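Local coordinates for protein pyrrolidone-carboxylate peptidase (Deinococcus radiodurans, PDB 5Z40) that probably removes N-terminal pyroglutamyl (5-oxoprolyl) groups from peptides as a cysteine exopeptidase of the peptidase C15 family, working as a homotetramer, at residues 3-8 / 52-57; 83-88 / 143-148. All coordinates share one frame; numbering follows the deposited sequence.

Contact 1. Residues 3-8 / 52-57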
loop_
_atom_site.group_PDB
_atom_site.type_symbol
_atom_site.label_atom_id
_atom_site.label_comp_id
_atom_site.label_asym_id
_atom_site.label_seq_id
_atom_site.Cartn_x
_atom_site.Cartn_y
_atom_site.Cartn_z
ATOM N N THR A 3 -37.789 -10.207 -8.475
ATOM C CA THR A 3 -36.928 -10.529 -7.344
ATOM C C THR A 3 -35.483 -10.194 -7.678
ATOM O O THR A 3 -34.972 -10.610 -8.722
ATOM C CB THR A 3 -37.022 -12.017 -6.987
ATOM O OG1 THR A 3 -38.346 -12.315 -6.534
ATOM C CG2 THR A 3 -36.006 -12.369 -5.893
ATOM N N LEU A 4 -34.821 -9.456 -6.797
ATOM C CA LEU A 4 -33.380 -9.300 -6.866
ATOM C C LEU A 4 -32.760 -10.319 -5.922
ATOM O O LEU A 4 -33.024 -10.287 -4.716
ATOM C CB LEU A 4 -32.945 -7.886 -6.490
ATOM C CG LEU A 4 -31.423 -7.706 -6.641
ATOM C CD1 LEU A 4 -31.162 -6.332 -7.277
ATOM C CD2 LEU A 4 -30.682 -7.820 -5.317
ATOM N N LEU A 5 -31.959 -11.235 -6.469
ATOM C CA LEU A 5 -31.266 -12.203 -5.633
ATOM C C LEU A 5 -29.996 -11.544 -5.101
ATOM O O LEU A 5 -29.175 -11.039 -5.877
ATOM C CB LEU A 5 -30.938 -13.472 -6.418
ATOM C CG LEU A 5 -30.087 -14.530 -5.702
ATOM C CD1 LEU A 5 -30.878 -15.124 -4.527
ATOM C CD2 LEU A 5 -29.628 -15.647 -6.660
ATOM N N LEU A 6 -29.856 -11.533 -3.780
ATOM C CA LEU A 6 -28.720 -10.953 -3.094
ATOM C C LEU A 6 -28.036 -12.061 -2.302
ATOM O O LEU A 6 -28.666 -12.723 -1.484
ATOM C CB LEU A 6 -29.158 -9.809 -2.175
ATOM C CG LEU A 6 -28.097 -9.222 -1.230
ATOM C CD1 LEU A 6 -27.080 -8.505 -2.090
ATOM C CD2 LEU A 6 -28.767 -8.210 -0.316
ATOM N N THR A 7 -26.757 -12.285 -2.565
ATOM C CA THR A 7 -26.030 -13.297 -1.823
ATOM C C THR A 7 -24.866 -12.676 -1.066
ATOM O O THR A 7 -24.304 -11.650 -1.460
ATOM C CB THR A 7 -25.518 -14.417 -2.733
ATOM O OG1 THR A 7 -24.563 -13.880 -3.660
ATOM C CG2 THR A 7 -26.666 -15.058 -3.494
ATOM N N GLY A 8 -24.550 -13.308 0.059
ATOM C CA GLY A 8 -23.324 -13.060 0.784
ATOM C C GLY A 8 -22.671 -14.389 1.120
ATOM O O GLY A 8 -23.202 -15.456 0.817
ATOM N N ALA A 52 -23.607 -25.302 -6.317
ATOM C CA ALA A 52 -24.845 -26.058 -6.177
ATOM C C ALA A 52 -25.941 -25.204 -5.553
ATOM O O ALA A 52 -27.082 -25.196 -6.026
ATOM C CB ALA A 52 -24.591 -27.307 -5.333
ATOM N N ALA A 53 -25.607 -24.469 -4.485
ATOM C CA ALA A 53 -26.615 -23.654 -3.813
ATOM C C ALA A 53 -27.049 -22.485 -4.691
ATOM O O ALA A 53 -28.228 -22.099 -4.680
ATOM C CB ALA A 53 -26.078 -23.150 -2.473
ATOM N N LEU A 54 -26.111 -21.917 -5.466
ATOM C CA LEU A 54 -26.437 -20.779 -6.321
ATOM C C LEU A 54 -27.283 -21.216 -7.517
ATOM O O LEU A 54 -28.220 -20.508 -7.920
ATOM C CB LEU A 54 -25.150 -20.112 -6.782
ATOM C CG LEU A 54 -25.232 -18.839 -7.620
ATOM C CD1 LEU A 54 -26.176 -17.855 -6.925
ATOM C CD2 LEU A 54 -23.827 -18.216 -7.759
ATOM N N THR A 55 -26.992 -22.396 -8.071
ATOM C CA THR A 55 -27.815 -22.943 -9.145
ATOM C C THR A 55 -29.250 -23.134 -8.682
ATOM O O THR A 55 -30.199 -22.794 -9.402
ATOM C CB THR A 55 -27.247 -24.277 -9.621
ATOM O OG1 THR A 55 -26.027 -24.056 -10.330
ATOM C CG2 THR A 55 -28.238 -24.996 -10.539
ATOM N N ARG A 56 -29.427 -23.701 -7.483
ATOM C CA ARG A 56 -30.771 -23.865 -6.943
ATOM C C ARG A 56 -31.463 -22.517 -6.765
ATOM O O ARG A 56 -32.646 -22.368 -7.103
ATOM C CB ARG A 56 -30.717 -24.622 -5.615
ATOM C CG ARG A 56 -32.052 -24.623 -4.904
ATOM C CD ARG A 56 -31.989 -25.244 -3.529
ATOM N NE ARG A 56 -31.617 -26.652 -3.587
ATOM C CZ ARG A 56 -31.502 -27.440 -2.522
ATOM N NH1 ARG A 56 -31.738 -26.961 -1.307
ATOM N NH2 ARG A 56 -31.158 -28.714 -2.669
ATOM N N LEU A 57 -30.745 -21.526 -6.228
ATOM C CA LEU A 57 -31.332 -20.206 -6.043
ATOM C C LEU A 57 -31.722 -19.592 -7.378
ATOM O O LEU A 57 -32.829 -19.067 -7.531
ATOM C CB LEU A 57 -30.349 -19.293 -5.310
ATOM C CG LEU A 57 -30.091 -19.561 -3.830
ATOM C CD1 LEU A 57 -28.792 -18.901 -3.436
ATOM C CD2 LEU A 57 -31.239 -19.005 -3.008
#
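Leu-5 reaches out from strand 3-8 and sets its CD2 methyl between two leucines of helix 52-57. That methyl lies 4.0 Å from CB of Leu-57 and 4.1 Å from CD1 of Leu-54. The other branch, CD1 of Leu-5, comes to 4.2 Å from CD2 of Leu-57. Both branches of the strand leucine are therefore engaged, and the side chains of Leu-5 and Leu-57 cross at about a right angle. Thr-7 adds a looser touch through its methyl: CG2 is 4.4 Å from CD1 of Leu-57 and 4.5 Å from CD1 of Leu-54. Every near approach is carbon to carbon and no hydrogen bond spans the pair, so the contact is purely apolar.

Torsions explain the reach. Leu-54 does not aim its CB at the strand, yet with CG anti to the backbone N (chi1 -176°) its CD1 swings in to meet Leu-5. Leu-5 and Thr-7 alternate with Leu-4 and Leu-6, whose side chains take the other face of the strand. The short axes run nearly antiparallel, at 167°, and approach no closer than 11.0 Å, a separation bridged by side chains alone.

This is a helix laid on one face of an alpha/beta sheet. Strand 3-9 is flanked by the parallel strands 37-43 and 65-71; Leu-4 and Leu-6 pack on helix 192-209 beyond the other face, whereas Leu-54 also packs on Val-147 and Ala-151 of helix 143-157.

Contact 2. Residues 83-88 / 143-148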
loop_
_atom_site.group_PDB
_atom_site.type_symbol
_atom_site.label_atom_id
_atom_site.label_comp_id
_atom_site.label_asym_id
_atom_site.label_seq_id
_atom_site.Cartn_x
_atom_site.Cartn_y
_atom_site.Cartn_z
ATOM N N VAL A 83 -15.403 -8.541 -14.392
ATOM C CA VAL A 83 -15.235 -9.783 -15.143
ATOM C C VAL A 83 -15.024 -10.949 -14.184
ATOM O O VAL A 83 -14.304 -10.846 -13.183
ATOM C CB VAL A 83 -14.076 -9.630 -16.157
ATOM C CG1 VAL A 83 -12.800 -9.294 -15.438
ATOM C CG2 VAL A 83 -13.941 -10.883 -17.031
ATOM N N GLY A 84 -15.701 -12.054 -14.484
ATOM C CA GLY A 84 -15.463 -13.322 -13.813
ATOM C C GLY A 84 -14.679 -14.230 -14.742
ATOM O O GLY A 84 -15.080 -14.461 -15.884
ATOM N N VAL A 85 -13.560 -14.745 -14.238
ATOM C CA VAL A 85 -12.626 -15.541 -15.033
ATOM C C VAL A 85 -12.850 -17.024 -14.750
ATOM O O VAL A 85 -13.040 -17.431 -13.597
ATOM C CB VAL A 85 -11.172 -15.119 -14.740
ATOM C CG1 VAL A 85 -10.169 -15.998 -15.516
ATOM C CG2 VAL A 85 -10.985 -13.645 -15.113
ATOM N N GLY A 86 -12.841 -17.835 -15.803
ATOM C CA GLY A 86 -13.125 -19.243 -15.631
ATOM C C GLY A 86 -11.990 -20.067 -15.058
ATOM O O GLY A 86 -11.722 -21.156 -15.565
ATOM N N VAL A 87 -11.318 -19.584 -14.005
ATOM C CA VAL A 87 -10.219 -20.326 -13.401
ATOM C C VAL A 87 -10.352 -20.270 -11.887
ATOM O O VAL A 87 -10.723 -19.234 -11.326
ATOM C CB VAL A 87 -8.845 -19.768 -13.831
ATOM C CG1 VAL A 87 -7.722 -20.528 -13.115
ATOM C CG2 VAL A 87 -8.673 -19.831 -15.364
ATOM N N MET A 88 -10.045 -21.385 -11.223
ATOM C CA MET A 88 -9.925 -21.442 -9.772
ATOM C C MET A 88 -8.445 -21.537 -9.414
ATOM O O MET A 88 -7.789 -22.524 -9.761
ATOM C CB MET A 88 -10.683 -22.652 -9.226
ATOM C CG MET A 88 -12.167 -22.638 -9.561
ATOM S SD MET A 88 -13.007 -24.087 -8.861
ATOM C CE MET A 88 -12.422 -23.909 -7.229
ATOM N N VAL A 143 -13.314 -18.052 -4.199
ATOM C CA VAL A 143 -14.699 -18.488 -4.338
ATOM C C VAL A 143 -15.595 -17.351 -4.815
ATOM O O VAL A 143 -16.615 -17.597 -5.484
ATOM C CB VAL A 143 -15.179 -19.072 -3.003
ATOM C CG1 VAL A 143 -16.610 -19.627 -3.128
ATOM C CG2 VAL A 143 -14.220 -20.170 -2.565
ATOM N N CYS A 144 -15.233 -16.099 -4.506
ATOM C CA CYS A 144 -16.040 -14.967 -4.968
ATOM C C CYS A 144 -16.065 -14.897 -6.491
ATOM O O CYS A 144 -17.136 -14.779 -7.102
ATOM C CB CYS A 144 -15.522 -13.656 -4.376
ATOM S SG CYS A 144 -15.916 -13.469 -2.603
ATOM N N ASN A 145 -14.883 -14.937 -7.123
ATOM C CA ASN A 145 -14.839 -14.978 -8.580
ATOM C C ASN A 145 -15.565 -16.197 -9.120
ATOM O O ASN A 145 -16.228 -16.126 -10.163
ATOM C CB ASN A 145 -13.393 -14.964 -9.059
ATOM C CG ASN A 145 -13.270 -15.192 -10.547
ATOM O OD1 ASN A 145 -13.365 -14.245 -11.345
ATOM N ND2 ASN A 145 -13.032 -16.444 -10.934
ATOM N N PHE A 146 -15.422 -17.338 -8.439
ATOM C CA PHE A 146 -16.065 -18.562 -8.897
ATOM C C PHE A 146 -17.573 -18.382 -9.043
ATOM O O PHE A 146 -18.155 -18.781 -10.058
ATOM C CB PHE A 146 -15.745 -19.718 -7.945
ATOM C CG PHE A 146 -16.543 -20.955 -8.223
ATOM C CD1 PHE A 146 -17.801 -21.144 -7.637
ATOM C CD2 PHE A 146 -16.051 -21.927 -9.075
ATOM C CE1 PHE A 146 -18.539 -22.294 -7.907
ATOM C CE2 PHE A 146 -16.783 -23.080 -9.348
ATOM C CZ PHE A 146 -18.027 -23.260 -8.771
ATOM N N VAL A 147 -18.233 -17.809 -8.030
ATOM C CA VAL A 147 -19.690 -17.721 -8.095
ATOM C C VAL A 147 -20.110 -16.671 -9.115
ATOM O O VAL A 147 -21.179 -16.803 -9.735
ATOM C CB VAL A 147 -20.324 -17.457 -6.715
ATOM C CG1 VAL A 147 -20.044 -18.633 -5.754
ATOM C CG2 VAL A 147 -19.840 -16.131 -6.111
ATOM N N LEU A 148 -19.272 -15.656 -9.346
ATOM C CA LEU A 148 -19.563 -14.685 -10.400
ATOM C C LEU A 148 -19.538 -15.364 -11.761
ATOM O O LEU A 148 -20.496 -15.273 -12.537
ATOM C CB LEU A 148 -18.572 -13.519 -10.353
ATOM C CG LEU A 148 -18.704 -12.513 -11.513
ATOM C CD1 LEU A 148 -20.080 -11.824 -11.434
ATOM C CD2 LEU A 148 -17.594 -11.459 -11.496
HETATM O O HOH W 1 -12.149 -12.037 -11.836
HETATM O O HOH W 2 -12.493 -18.889 -9.133
#
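Asn-145 on helix 143-148 reads the backbone of strand residue Val-85 with both ends of its amide, a two-point side-chain-to-main-chain pairing like a hydrogen-bonded pair of antiparallel strands. Val-85 N donates to OD1 of Asn-145 at 2.9 Å, in the carbonyl plane and on a lone pair, and ND2 of Asn-145 returns a bond to Val-85 O at 2.8 Å. Both are nearly straight (167° and 164°), and the acceptor of the second lies close to the amide plane, so the pair fixes the rotation of the amide. With CG anti to the backbone N (chi1 172°), the group is carried out to the strand.

Packing is close beside it. Leu-148 puts CD2 3.6 Å from N of Gly-84, and the absence of a side chain at Gly-84 lets the leucine lie directly on the strand backbone; helix and strand axes accordingly approach to 6.9 Å. At the other end, SD of Met-88 makes an oblique Met-aromatic contact with Phe-146, 3.7 Å from CD2.

The hydrated part contrasts with this: two waters fill in where the amide does not meet the strand directly. One donates to both OD1 of Asn-145 and Val-83 O; the other accepts from ND2 of Asn-145 and lies within hydrogen-bonding distance of Val-87 O. Without the amide, as with an alanine here, Val-85 N and O would probably lose their shared partner and both waters be less firmly placed. Cys-144, in the first turn of the helix and probably the catalytic nucleophile, immediately precedes Asn-145. Gly-86 centres an inverse gamma turn, closed by a weak bond of 2.8 Å from Val-87 N to Val-85 O.

Contact 1 closes along the chain before contact 2 opens, and their centres lie about 15 Å apart within one alpha/beta fold. Both reach the same mixed sheet, contact 1 through strand 3-9 and contact 2 through strand 78-88. Their helices, 47-61 and 143-157, pack against each other: CD2 of Leu-54 rests 3.6 Å from Val-147 O. Helix 143-157 thus has one neighbour in helix 47-61 and another in strand 78-88, on which Glu-81 also lies. Cys-144, at its start, touches His-169 of strand 165-170, consistent with a Cys-His-Glu triad assembled from this helix and two adjacent antiparallel strands. Contact 2 also lies near a second subunit, whose Leu-114 packs on Val-85.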